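Local coordinates for USG-1 protein homolog (Pseudomonas aeruginosa, PDB 2HJS) that is probably an NAD(P)-dependent oxidoreductase related to aspartate-semialdehyde dehydrogenase, acting on aldehyde or oxo groups as a dimer, at residues E86-R89 with S94-D97; E117-Q122 with E331-H336; A136-V141 with L248-Q253; S163-E168 with R189-Q194. All blocks are in the same frame, centred on the assembly; numbering follows the deposited sequence.

Contact 1 (E86-R89 with S94-D97); sequences ERAR and SVID
Val-95 of strand 94-97 meets the last turn of helix 78-90 through a single methyl group, which lies beside Ala-88 and Arg-89. From CB the side chain forks, and of its two branches CG2 alone meets the helix segment. CG1 is anti to the backbone N (chi1 175°) and touches neither residue of the helix. CG2 is therefore the branch set anti to the carbonyl carbon, and this turns it up to the helix. There its nearest partner is Ala-88 CB, 4.0 Å from Val-95 CG2. The same methyl lies 4.2 Å from Arg-89 N and 4.5 Å from Arg-89 CB, so it packs against backbone as well as side chain. Beyond CB, Arg-89 leads away from the strand, and its NH1 is hydrogen-bonded to the carbonyl O of Pro-125. The joint is thus small, apolar and buried. The chain reverses tightly between helix and strand, bringing the CA atoms of Arg-89 and Ser-94 to 5.6 Å. Helix 78-90 is the crossover of a beta-alpha-beta unit of the Rossmann-like domain, which by family probably binds NAD(P): strand 71-74 precedes it, and strand 94-97 runs parallel between 71-74 and 127-129, with Val-95 also touching Phe-74 and Leu-127.

Contact 2 (E117-Q122 with E331-H336); sequences ERLASQ and ELLIKH
Leu-119 alone carries the contact from the side of 117-122, meeting Leu-332 and Leu-333 of the C-terminal helix. Glu-117 and Arg-118, in 3-10 conformation, lead to Leu-119. There CG stands anti to the carbonyl carbon (chi1 -80°), and the isobutyl group extends to the helix. Its CD1 does nearly all the touching, set between two leucines that are adjacent in sequence: Leu-119 CD1 is 3.6 Å from Leu-332 CD2 and 3.5 Å from Leu-333 CD2. The two approaches differ. Leu-332 comes tip to tip with Leu-119, whereas Leu-333 crosses it at about a right angle and also comes within 4.2 Å of Leu-119 CD2 with its CD2. After Leu-119 the chain turns back. Ser-121 OG makes a weak bond to Arg-118 O, and Gln-122 N donates to Leu-119 O at 3.0 Å, closing the turn just behind the leucine. Gln-122 OE1 then accepts from Leu-127 N at the start of strand 127-129, whose Leu-128 touches both Leu-119 and Leu-333. A C-terminal helix returning to pack on the N-terminal Rossmann-like domain is characteristic of the aspartate-semialdehyde dehydrogenase fold.

Contact 3 (A136-V141 with L248-Q253); sequences AELCEV and LSVTLQ
Leu-138 and Val-250 are brought together by extended first torsions on both sides: Leu-138 has CG anti to its backbone N (chi1 -175°), while Val-250 places CG1 anti to N (chi1 179°) and thereby leaves CG2 for the helix. The outcome is one close methyl pair, Leu-138 CD1 to Val-250 CG2 at 3.7 Å, in which the two side chains run at a slant to each other. Leu-248, two residues earlier on the same face of the strand, approaches differently. Its CD1 lies against the helix backbone, 4.0 Å from Leu-138 N and 4.3 Å from Glu-137 CB. Thus one strand residue packs on the end of Leu-138 and the other near its root. The local axes of helix and strand are 10.5 Å apart and cross at -44°, which leaves Leu-252 without a touch. Leu-138 also meets Val-222 of helix 213-225. The other face of the strand belongs to the dimer, where Thr-251 OG1 is hydrogen-bonded to Asn-155 ND2 of the second subunit and Ser-249 packs on Thr-236 of that subunit. A mixed sheet with helices on one face and the partner subunit on the other is characteristic of the GAPDH-like dimerisation domain of this family.

Contact 4 (S163-E168 with R189-Q194); sequences SSLGRE and RLFDRQ
Ser-163 OG is gripped by two groups, Ser-161 OG and Asn-317 ND2, at the root of the turn from which Leu-165 and Glu-168 reach Leu-190 and Phe-191. The turn leads into helix 167-181 of the dimerisation domain, with Gly-166 at the N-cap. It is closed by Gly-166 N donating to Ser-163 O at 2.9 Å, and Gly-166 then takes a positive phi of 87°, a conformation suited to glycine. Leu-165, just before it, projects to the loop 189-194. Its CD1 is modelled at the edge of the Phe-191 ring, too close to CZ to be relied on in detail. As modelled, Leu-165 CD1 is also 4.3 Å from Leu-190 CD2. The loop is tied to the helix by Glu-172, whose carboxylate accepts from Arg-189 N and, weakly, from Leu-190 N. Further along the loop, Arg-193 forms a salt bridge with Asp-280 of the second subunit and a cation-pi contact with Tyr-281 of that subunit. In the conformer described, the Glu-168 carboxylate forms a salt bridge with Lys-171, while the backbone and CB of Glu-168 face the loop. Leu-190, with CG anti to its backbone N (chi1 -170°), lies against Glu-168 in the first helical turn: Leu-190 CD1 lies 4.4 Å from Glu-168 CB, and Leu-190 CD2 lies 4.1 Å from Glu-168 C.

In the fold
Contacts 1 and 2 belong to one continuous packing region, with centres 15 Å apart: Ile-96 of strand 94-97 touches the C-terminal helix through Ile-96 CD1 to Leu-333 CD1 at 4.0 Å. Contact 2 joins residues more than 200 positions apart, and contacts 3 and 4 are both nested inside the loop it closes. Contact 3 lies on the opposite side of the chain's centre from contact 1, 29 Å away between centres. Contacts 3 and 4 are 26 Å apart between centres, about 8 Å between nearest atoms, and both reach the second subunit. The side chain of Glu-168 in contact 4 is about 6 Å from a bound 1,4-diethylene dioxide (DIO), probably from the crystallisation liquor.

Contact 1 (E86-R89 with S94-D97)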
loop_
_atom_site.group_PDB
_atom_site.type_symbol
_atom_site.label_atom_id
_atom_site.label_comp_id
_atom_site.label_asym_id
_atom_site.label_seq_id
_atom_site.Cartn_x
_atom_site.Cartn_y
_atom_site.Cartn_z
ATOM N N GLU A 86 -12.692 17.836 -29.110
ATOM C CA GLU A 86 -13.889 18.603 -29.459
ATOM C C GLU A 86 -13.962 18.849 -30.947
ATOM O O GLU A 86 -15.000 18.581 -31.550
ATOM C CB GLU A 86 -13.992 19.904 -28.653
ATOM C CG GLU A 86 -14.373 19.642 -27.180
ATOM C CD GLU A 86 -14.303 20.892 -26.315
ATOM O OE1 GLU A 86 -15.360 21.539 -26.089
ATOM O OE2 GLU A 86 -13.183 21.237 -25.879
ATOM N N ARG A 87 -12.864 19.333 -31.538
ATOM C CA ARG A 87 -12.757 19.498 -33.004
ATOM C C ARG A 87 -13.132 18.214 -33.747
ATOM O O ARG A 87 -13.887 18.257 -34.710
ATOM C CB ARG A 87 -11.362 19.981 -33.414
ATOM C CG ARG A 87 -11.155 21.490 -33.211
ATOM C CD ARG A 87 -9.680 21.948 -33.260
ATOM N NE ARG A 87 -8.878 21.175 -34.212
ATOM C CZ ARG A 87 -8.775 21.422 -35.524
ATOM N NH1 ARG A 87 -8.002 20.623 -36.263
ATOM N NH2 ARG A 87 -9.425 22.446 -36.112
ATOM N N ALA A 88 -12.645 17.071 -33.266
ATOM C CA ALA A 88 -13.017 15.778 -33.844
ATOM C C ALA A 88 -14.518 15.499 -33.774
ATOM O O ALA A 88 -15.083 14.944 -34.730
ATOM C CB ALA A 88 -12.243 14.631 -33.191
ATOM N N ARG A 89 -15.153 15.849 -32.645
ATOM C CA ARG A 89 -16.588 15.598 -32.497
ATOM C C ARG A 89 -17.399 16.500 -33.442
ATOM O O ARG A 89 -18.401 16.054 -34.041
ATOM C CB ARG A 89 -17.080 15.706 -31.043
ATOM C CG ARG A 89 -18.514 16.119 -30.992
ATOM C CD ARG A 89 -19.350 15.557 -29.895
ATOM N NE ARG A 89 -19.492 16.526 -28.837
ATOM C CZ ARG A 89 -20.392 16.482 -27.854
ATOM N NH1 ARG A 89 -21.320 15.534 -27.790
ATOM N NH2 ARG A 89 -20.379 17.425 -26.939
ATOM N N SER A 94 -17.457 10.380 -33.159
ATOM C CA SER A 94 -17.733 10.162 -31.756
ATOM C C SER A 94 -16.395 9.913 -31.065
ATOM O O SER A 94 -15.509 9.252 -31.615
ATOM C CB SER A 94 -18.640 8.953 -31.558
ATOM O OG SER A 94 -19.993 9.267 -31.793
ATOM N N VAL A 95 -16.235 10.442 -29.866
ATOM C CA VAL A 95 -14.932 10.381 -29.214
ATOM C C VAL A 95 -15.035 9.681 -27.898
ATOM O O VAL A 95 -15.907 10.001 -27.075
ATOM C CB VAL A 95 -14.330 11.793 -29.039
ATOM C CG1 VAL A 95 -13.030 11.748 -28.245
ATOM C CG2 VAL A 95 -14.094 12.428 -30.394
ATOM N N ILE A 96 -14.137 8.727 -27.679
ATOM C CA ILE A 96 -13.936 8.193 -26.345
ATOM C C ILE A 96 -12.537 8.604 -25.877
ATOM O O ILE A 96 -11.538 8.146 -26.438
ATOM C CB ILE A 96 -14.113 6.670 -26.294
ATOM C CG1 ILE A 96 -15.567 6.296 -26.587
ATOM C CG2 ILE A 96 -13.703 6.094 -24.908
ATOM C CD1 ILE A 96 -15.673 4.888 -27.109
ATOM N N ASP A 97 -12.475 9.475 -24.869
ATOM C CA ASP A 97 -11.214 10.038 -24.422
ATOM C C ASP A 97 -10.749 9.384 -23.123
ATOM O O ASP A 97 -11.414 9.491 -22.111
ATOM C CB ASP A 97 -11.376 11.548 -24.206
ATOM C CG ASP A 97 -10.100 12.217 -23.664
ATOM O OD1 ASP A 97 -8.989 11.650 -23.821
ATOM O OD2 ASP A 97 -10.217 13.315 -23.061
#

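Contact 2 (E117-Q122 with E331-H336)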
loop_
_atom_site.group_PDB
_atom_site.type_symbol
_atom_site.label_atom_id
_atom_site.label_comp_id
_atom_site.label_asym_id
_atom_site.label_seq_id
_atom_site.Cartn_x
_atom_site.Cartn_y
_atom_site.Cartn_z
ATOM N N GLU A 117 -26.423 3.592 -18.684
ATOM C CA GLU A 117 -27.676 4.322 -18.877
ATOM C C GLU A 117 -27.470 5.838 -18.988
ATOM O O GLU A 117 -28.388 6.561 -19.363
ATOM C CB GLU A 117 -28.690 3.960 -17.772
ATOM C CG GLU A 117 -28.215 4.180 -16.339
ATOM C CD GLU A 117 -27.253 3.119 -15.797
ATOM O OE1 GLU A 117 -26.866 2.181 -16.516
ATOM O OE2 GLU A 117 -26.882 3.224 -14.619
ATOM N N ARG A 118 -26.263 6.303 -18.676
ATOM C CA ARG A 118 -25.902 7.698 -18.873
ATOM C C ARG A 118 -25.653 8.053 -20.325
ATOM O O ARG A 118 -25.595 9.246 -20.648
ATOM C CB ARG A 118 -24.672 8.117 -18.086
ATOM C CG ARG A 118 -24.243 9.461 -18.586
ATOM C CD ARG A 118 -23.108 10.018 -17.875
ATOM N NE ARG A 118 -23.504 11.076 -16.940
ATOM C CZ ARG A 118 -23.910 12.290 -17.285
ATOM N NH1 ARG A 118 -24.045 12.630 -18.569
ATOM N NH2 ARG A 118 -24.203 13.159 -16.325
ATOM N N LEU A 119 -25.457 7.032 -21.177
ATOM C CA LEU A 119 -25.353 7.241 -22.617
ATOM C C LEU A 119 -26.667 7.687 -23.202
ATOM O O LEU A 119 -26.694 8.563 -24.080
ATOM C CB LEU A 119 -24.941 5.968 -23.347
ATOM C CG LEU A 119 -23.456 5.701 -23.276
ATOM C CD1 LEU A 119 -23.179 4.592 -24.253
ATOM C CD2 LEU A 119 -22.693 6.979 -23.631
ATOM N N ALA A 120 -27.739 7.054 -22.714
ATOM C CA ALA A 120 -29.104 7.242 -23.205
ATOM C C ALA A 120 -29.564 8.712 -23.303
ATOM O O ALA A 120 -30.555 8.997 -23.969
ATOM C CB ALA A 120 -30.086 6.410 -22.362
ATOM N N SER A 121 -28.814 9.621 -22.678
ATOM C CA SER A 121 -29.156 11.032 -22.626
ATOM C C SER A 121 -28.329 11.971 -23.500
ATOM O O SER A 121 -28.708 13.123 -23.629
ATOM C CB SER A 121 -29.104 11.532 -21.181
ATOM O OG SER A 121 -27.773 11.745 -20.734
ATOM N N GLN A 122 -27.203 11.513 -24.064
ATOM C CA GLN A 122 -26.406 12.343 -25.003
ATOM C C GLN A 122 -26.858 12.056 -26.442
ATOM O O GLN A 122 -27.351 10.955 -26.745
ATOM C CB GLN A 122 -24.879 12.096 -24.843
ATOM C CG GLN A 122 -23.957 13.388 -24.583
ATOM C CD GLN A 122 -22.389 13.172 -24.770
ATOM O OE1 GLN A 122 -21.935 12.319 -25.569
ATOM N NE2 GLN A 122 -21.583 13.997 -24.061
ATOM N N GLU A 331 -17.931 -0.731 -28.128
ATOM C CA GLU A 331 -18.813 -1.835 -28.532
ATOM C C GLU A 331 -20.278 -1.520 -28.201
ATOM O O GLU A 331 -21.176 -1.824 -28.997
ATOM C CB GLU A 331 -18.356 -3.156 -27.903
ATOM C CG GLU A 331 -17.062 -3.689 -28.512
ATOM C CD GLU A 331 -16.505 -4.921 -27.819
ATOM O OE1 GLU A 331 -17.057 -5.373 -26.781
ATOM O OE2 GLU A 331 -15.476 -5.433 -28.295
ATOM N N LEU A 332 -20.507 -0.863 -27.057
ATOM C CA LEU A 332 -21.851 -0.433 -26.668
ATOM C C LEU A 332 -22.418 0.621 -27.622
ATOM O O LEU A 332 -23.592 0.547 -28.005
ATOM C CB LEU A 332 -21.882 0.083 -25.216
ATOM C CG LEU A 332 -23.216 0.612 -24.654
ATOM C CD1 LEU A 332 -24.292 -0.451 -24.698
ATOM C CD2 LEU A 332 -23.069 1.121 -23.209
ATOM N N LEU A 333 -21.588 1.604 -27.974
ATOM C CA LEU A 333 -21.972 2.673 -28.895
ATOM C C LEU A 333 -22.326 2.129 -30.280
ATOM O O LEU A 333 -23.234 2.631 -30.932
ATOM C CB LEU A 333 -20.861 3.714 -29.030
ATOM C CG LEU A 333 -20.467 4.618 -27.871
ATOM C CD1 LEU A 333 -19.389 5.568 -28.339
ATOM C CD2 LEU A 333 -21.665 5.382 -27.351
ATOM N N ILE A 334 -21.594 1.117 -30.736
ATOM C CA ILE A 334 -21.931 0.431 -31.991
ATOM C C ILE A 334 -23.256 -0.322 -31.895
ATOM O O ILE A 334 -24.073 -0.256 -32.815
ATOM C CB ILE A 334 -20.868 -0.598 -32.363
ATOM C CG1 ILE A 334 -19.599 0.086 -32.807
ATOM C CG2 ILE A 334 -21.365 -1.533 -33.477
ATOM C CD1 ILE A 334 -18.506 -0.923 -32.996
ATOM N N LYS A 335 -23.447 -1.035 -30.784
ATOM C CA LYS A 335 -24.531 -2.000 -30.626
ATOM C C LYS A 335 -25.908 -1.365 -30.753
ATOM O O LYS A 335 -26.658 -1.727 -31.660
ATOM C CB LYS A 335 -24.403 -2.792 -29.316
ATOM C CG LYS A 335 -25.367 -3.982 -29.198
ATOM C CD LYS A 335 -24.910 -4.989 -28.138
ATOM C CE LYS A 335 -26.064 -5.858 -27.597
ATOM N NZ LYS A 335 -26.574 -5.379 -26.262
ATOM N N HIS A 336 -26.265 -0.434 -29.870
ATOM C CA HIS A 336 -27.567 0.212 -30.068
ATOM C C HIS A 336 -27.583 1.729 -30.289
ATOM O O HIS A 336 -28.663 2.318 -30.449
ATOM C CB HIS A 336 -28.687 -0.298 -29.122
ATOM C CG HIS A 336 -28.264 -0.507 -27.702
ATOM N ND1 HIS A 336 -27.557 -1.618 -27.294
ATOM C CD2 HIS A 336 -28.501 0.222 -26.584
ATOM C CE1 HIS A 336 -27.347 -1.547 -25.989
ATOM N NE2 HIS A 336 -27.911 -0.441 -25.534
#

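Contact 3 (A136-V141 with L248-Q253)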
loop_
_atom_site.group_PDB
_atom_site.type_symbol
_atom_site.label_atom_id
_atom_site.label_comp_id
_atom_site.label_asym_id
_atom_site.label_seq_id
_atom_site.Cartn_x
_atom_site.Cartn_y
_atom_site.Cartn_z
ATOM N N ALA A 136 -11.714 3.017 -12.652
ATOM C CA ALA A 136 -12.464 2.015 -13.434
ATOM C C ALA A 136 -12.541 0.716 -12.692
ATOM O O ALA A 136 -13.596 0.094 -12.652
ATOM C CB ALA A 136 -11.818 1.792 -14.827
ATOM N N GLU A 137 -11.424 0.316 -12.088
ATOM C CA GLU A 137 -11.337 -0.971 -11.379
ATOM C C GLU A 137 -12.075 -0.946 -10.034
ATOM O O GLU A 137 -12.753 -1.898 -9.671
ATOM C CB GLU A 137 -9.874 -1.409 -11.227
ATOM C CG GLU A 137 -9.199 -1.582 -12.591
ATOM C CD GLU A 137 -7.712 -1.185 -12.614
ATOM O OE1 GLU A 137 -7.177 -0.674 -11.585
ATOM O OE2 GLU A 137 -7.086 -1.391 -13.686
ATOM N N LEU A 138 -11.952 0.153 -9.298
ATOM C CA LEU A 138 -12.757 0.340 -8.104
ATOM C C LEU A 138 -14.254 0.207 -8.448
ATOM O O LEU A 138 -14.972 -0.582 -7.821
ATOM C CB LEU A 138 -12.507 1.715 -7.490
ATOM C CG LEU A 138 -13.216 1.990 -6.154
ATOM C CD1 LEU A 138 -12.814 0.976 -5.082
ATOM C CD2 LEU A 138 -12.947 3.428 -5.659
ATOM N N CYS A 139 -14.710 0.983 -9.436
ATOM C CA CYS A 139 -16.153 1.102 -9.711
ATOM C C CYS A 139 -16.729 -0.167 -10.280
ATOM O O CYS A 139 -17.875 -0.505 -9.995
ATOM C CB CYS A 139 -16.463 2.292 -10.634
ATOM S SG CYS A 139 -16.210 3.873 -9.799
ATOM N N GLU A 140 -15.929 -0.869 -11.065
ATOM C CA GLU A 140 -16.359 -2.126 -11.625
ATOM C C GLU A 140 -16.696 -3.128 -10.526
ATOM O O GLU A 140 -17.614 -3.918 -10.678
ATOM C CB GLU A 140 -15.264 -2.706 -12.535
ATOM C CG GLU A 140 -15.475 -4.163 -12.899
ATOM C CD GLU A 140 -14.319 -4.729 -13.713
ATOM O OE1 GLU A 140 -13.192 -4.181 -13.591
ATOM O OE2 GLU A 140 -14.536 -5.716 -14.471
ATOM N N VAL A 141 -15.931 -3.100 -9.437
ATOM C CA VAL A 141 -16.120 -4.029 -8.336
ATOM C C VAL A 141 -17.243 -3.553 -7.409
ATOM O O VAL A 141 -18.054 -4.351 -6.964
ATOM C CB VAL A 141 -14.796 -4.216 -7.546
ATOM C CG1 VAL A 141 -15.037 -4.992 -6.226
ATOM C CG2 VAL A 141 -13.765 -4.917 -8.439
ATOM N N LEU A 248 -5.307 -2.620 -5.128
ATOM C CA LEU A 248 -6.146 -1.717 -4.344
ATOM C C LEU A 248 -6.583 -2.363 -3.035
ATOM O O LEU A 248 -7.034 -3.501 -3.038
ATOM C CB LEU A 248 -7.406 -1.317 -5.128
ATOM C CG LEU A 248 -7.256 -0.894 -6.603
ATOM C CD1 LEU A 248 -8.620 -0.497 -7.166
ATOM C CD2 LEU A 248 -6.263 0.265 -6.726
ATOM N N SER A 249 -6.459 -1.627 -1.935
ATOM C CA SER A 249 -7.007 -2.062 -0.666
ATOM C C SER A 249 -8.174 -1.145 -0.303
ATOM O O SER A 249 -8.017 0.058 -0.127
ATOM C CB SER A 249 -5.930 -2.058 0.417
ATOM O OG SER A 249 -6.525 -2.381 1.658
ATOM N N VAL A 250 -9.359 -1.740 -0.227
ATOM C CA VAL A 250 -10.608 -1.008 -0.068
ATOM C C VAL A 250 -11.250 -1.375 1.270
ATOM O O VAL A 250 -11.235 -2.537 1.653
ATOM C CB VAL A 250 -11.563 -1.350 -1.252
ATOM C CG1 VAL A 250 -12.912 -0.620 -1.133
ATOM C CG2 VAL A 250 -10.891 -1.025 -2.635
ATOM N N THR A 251 -11.782 -0.383 1.989
ATOM C CA THR A 251 -12.623 -0.608 3.178
ATOM C C THR A 251 -13.958 0.084 2.977
ATOM O O THR A 251 -14.007 1.291 2.725
ATOM C CB THR A 251 -12.006 -0.033 4.451
ATOM O OG1 THR A 251 -10.641 -0.420 4.514
ATOM C CG2 THR A 251 -12.727 -0.555 5.713
ATOM N N LEU A 252 -15.039 -0.676 3.059
ATOM C CA LEU A 252 -16.365 -0.101 3.015
ATOM C C LEU A 252 -16.980 -0.134 4.394
ATOM O O LEU A 252 -16.981 -1.176 5.045
ATOM C CB LEU A 252 -17.287 -0.892 2.077
ATOM C CG LEU A 252 -16.784 -1.357 0.710
ATOM C CD1 LEU A 252 -17.938 -1.915 -0.099
ATOM C CD2 LEU A 252 -16.238 -0.160 0.029
ATOM N N GLN A 253 -17.493 1.012 4.830
ATOM C CA GLN A 253 -18.262 1.100 6.056
ATOM C C GLN A 253 -19.726 1.137 5.663
ATOM O O GLN A 253 -20.185 2.078 5.009
ATOM C CB GLN A 253 -17.893 2.359 6.827
ATOM C CG GLN A 253 -18.612 2.505 8.162
ATOM C CD GLN A 253 -18.001 1.647 9.243
ATOM O OE1 GLN A 253 -16.790 1.641 9.423
ATOM N NE2 GLN A 253 -18.838 0.911 9.967
#

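Contact 4 (S163-E168 with R189-Q194)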
loop_
_atom_site.group_PDB
_atom_site.type_symbol
_atom_site.label_atom_id
_atom_site.label_comp_id
_atom_site.label_asym_id
_atom_site.label_seq_id
_atom_site.Cartn_x
_atom_site.Cartn_y
_atom_site.Cartn_z
ATOM N N SER A 163 4.211 1.568 -14.364
ATOM C CA SER A 163 3.585 1.698 -15.692
ATOM C C SER A 163 2.508 2.793 -15.680
ATOM O O SER A 163 2.127 3.279 -16.721
ATOM C CB SER A 163 2.982 0.381 -16.165
ATOM O OG SER A 163 1.891 0.025 -15.330
ATOM N N SER A 164 2.033 3.190 -14.495
ATOM C CA SER A 164 1.093 4.310 -14.392
ATOM C C SER A 164 1.707 5.628 -14.909
ATOM O O SER A 164 0.983 6.559 -15.253
ATOM C CB SER A 164 0.609 4.469 -12.947
ATOM O OG SER A 164 -0.429 3.534 -12.627
ATOM N N LEU A 165 3.039 5.679 -14.967
ATOM C CA LEU A 165 3.800 6.833 -15.462
ATOM C C LEU A 165 4.297 6.603 -16.883
ATOM O O LEU A 165 5.146 7.350 -17.384
ATOM C CB LEU A 165 5.010 7.130 -14.545
ATOM C CG LEU A 165 4.757 7.156 -13.025
ATOM C CD1 LEU A 165 6.073 7.129 -12.293
ATOM C CD2 LEU A 165 3.920 8.351 -12.600
ATOM N N GLY A 166 3.779 5.565 -17.531
ATOM C CA GLY A 166 4.138 5.275 -18.907
ATOM C C GLY A 166 5.383 4.426 -18.983
ATOM O O GLY A 166 5.907 4.015 -17.954
ATOM N N ARG A 167 5.869 4.186 -20.200
ATOM C CA ARG A 167 7.023 3.311 -20.460
ATOM C C ARG A 167 8.329 3.815 -19.849
ATOM O O ARG A 167 9.223 3.018 -19.560
ATOM C CB ARG A 167 7.240 3.122 -21.967
ATOM C CG ARG A 167 6.099 2.436 -22.717
ATOM C CD ARG A 167 6.623 1.805 -23.984
ATOM N NE ARG A 167 5.594 1.184 -24.815
ATOM C CZ ARG A 167 4.789 1.866 -25.617
ATOM N NH1 ARG A 167 3.893 1.232 -26.361
ATOM N NH2 ARG A 167 4.877 3.192 -25.660
ATOM N N GLU A 168 8.457 5.128 -19.672
ATOM C CA GLU A 168 9.663 5.685 -19.065
ATOM C C GLU A 168 9.759 5.340 -17.576
ATOM O O GLU A 168 10.860 5.210 -17.046
ATOM C CB GLU A 168 9.759 7.196 -19.278
ATOM C CG GLU A 168 10.059 7.614 -20.724
ATOM C CD GLU A 168 11.286 6.934 -21.303
ATOM O OE1 GLU A 168 12.375 7.052 -20.700
ATOM O OE2 GLU A 168 11.157 6.287 -22.366
ATOM N N ARG A 189 16.548 9.701 -12.934
ATOM C CA ARG A 189 16.315 10.585 -14.084
ATOM C C ARG A 189 14.870 11.099 -14.150
ATOM O O ARG A 189 14.652 12.311 -14.177
ATOM C CB ARG A 189 16.745 9.922 -15.400
ATOM C CG ARG A 189 18.251 9.826 -15.555
ATOM C CD ARG A 189 18.662 8.832 -16.626
ATOM N NE ARG A 189 20.064 8.435 -16.465
ATOM C CZ ARG A 189 20.670 7.468 -17.153
ATOM N NH1 ARG A 189 20.006 6.774 -18.072
ATOM N NH2 ARG A 189 21.949 7.189 -16.920
ATOM N N LEU A 190 13.896 10.188 -14.168
ATOM C CA LEU A 190 12.476 10.572 -14.182
ATOM C C LEU A 190 12.022 11.124 -12.812
ATOM O O LEU A 190 11.093 11.939 -12.737
ATOM C CB LEU A 190 11.584 9.394 -14.633
ATOM C CG LEU A 190 10.091 9.648 -14.932
ATOM C CD1 LEU A 190 9.869 10.357 -16.278
ATOM C CD2 LEU A 190 9.280 8.362 -14.879
ATOM N N PHE A 191 12.682 10.664 -11.744
ATOM C CA PHE A 191 12.453 11.151 -10.382
ATOM C C PHE A 191 13.701 11.827 -9.840
ATOM O O PHE A 191 14.771 11.753 -10.449
ATOM C CB PHE A 191 12.096 9.987 -9.467
ATOM C CG PHE A 191 10.847 9.290 -9.854
ATOM C CD1 PHE A 191 10.849 8.352 -10.879
ATOM C CD2 PHE A 191 9.656 9.573 -9.198
ATOM C CE1 PHE A 191 9.687 7.700 -11.241
ATOM C CE2 PHE A 191 8.480 8.922 -9.550
ATOM C CZ PHE A 191 8.497 7.982 -10.568
ATOM N N ASP A 192 13.563 12.486 -8.693
ATOM C CA ASP A 192 14.718 13.102 -8.021
ATOM C C ASP A 192 15.098 12.315 -6.759
ATOM O O ASP A 192 15.938 12.752 -5.958
ATOM C CB ASP A 192 14.466 14.595 -7.721
ATOM C CG ASP A 192 13.262 14.838 -6.771
ATOM O OD1 ASP A 192 12.336 13.982 -6.652
ATOM O OD2 ASP A 192 13.253 15.932 -6.151
ATOM N N ARG A 193 14.476 11.145 -6.608
ATOM C CA ARG A 193 14.768 10.236 -5.508
ATOM C C ARG A 193 14.662 8.780 -5.984
ATOM O O ARG A 193 14.182 8.503 -7.090
ATOM C CB ARG A 193 13.820 10.508 -4.331
ATOM C CG ARG A 193 12.388 9.995 -4.538
ATOM C CD ARG A 193 11.366 11.047 -4.168
ATOM N NE ARG A 193 11.246 11.170 -2.724
ATOM C CZ ARG A 193 10.819 12.254 -2.078
ATOM N NH1 ARG A 193 10.454 13.367 -2.724
ATOM N NH2 ARG A 193 10.768 12.219 -0.756
ATOM N N GLN A 194 15.112 7.870 -5.130
ATOM C CA GLN A 194 15.076 6.452 -5.408
ATOM C C GLN A 194 13.655 5.909 -5.432
ATOM O O GLN A 194 12.868 6.134 -4.515
ATOM C CB GLN A 194 15.895 5.704 -4.368
ATOM C CG GLN A 194 16.128 4.252 -4.710
ATOM C CD GLN A 194 16.922 3.539 -3.657
ATOM O OE1 GLN A 194 17.943 4.049 -3.177
ATOM N NE2 GLN A 194 16.469 2.335 -3.290
#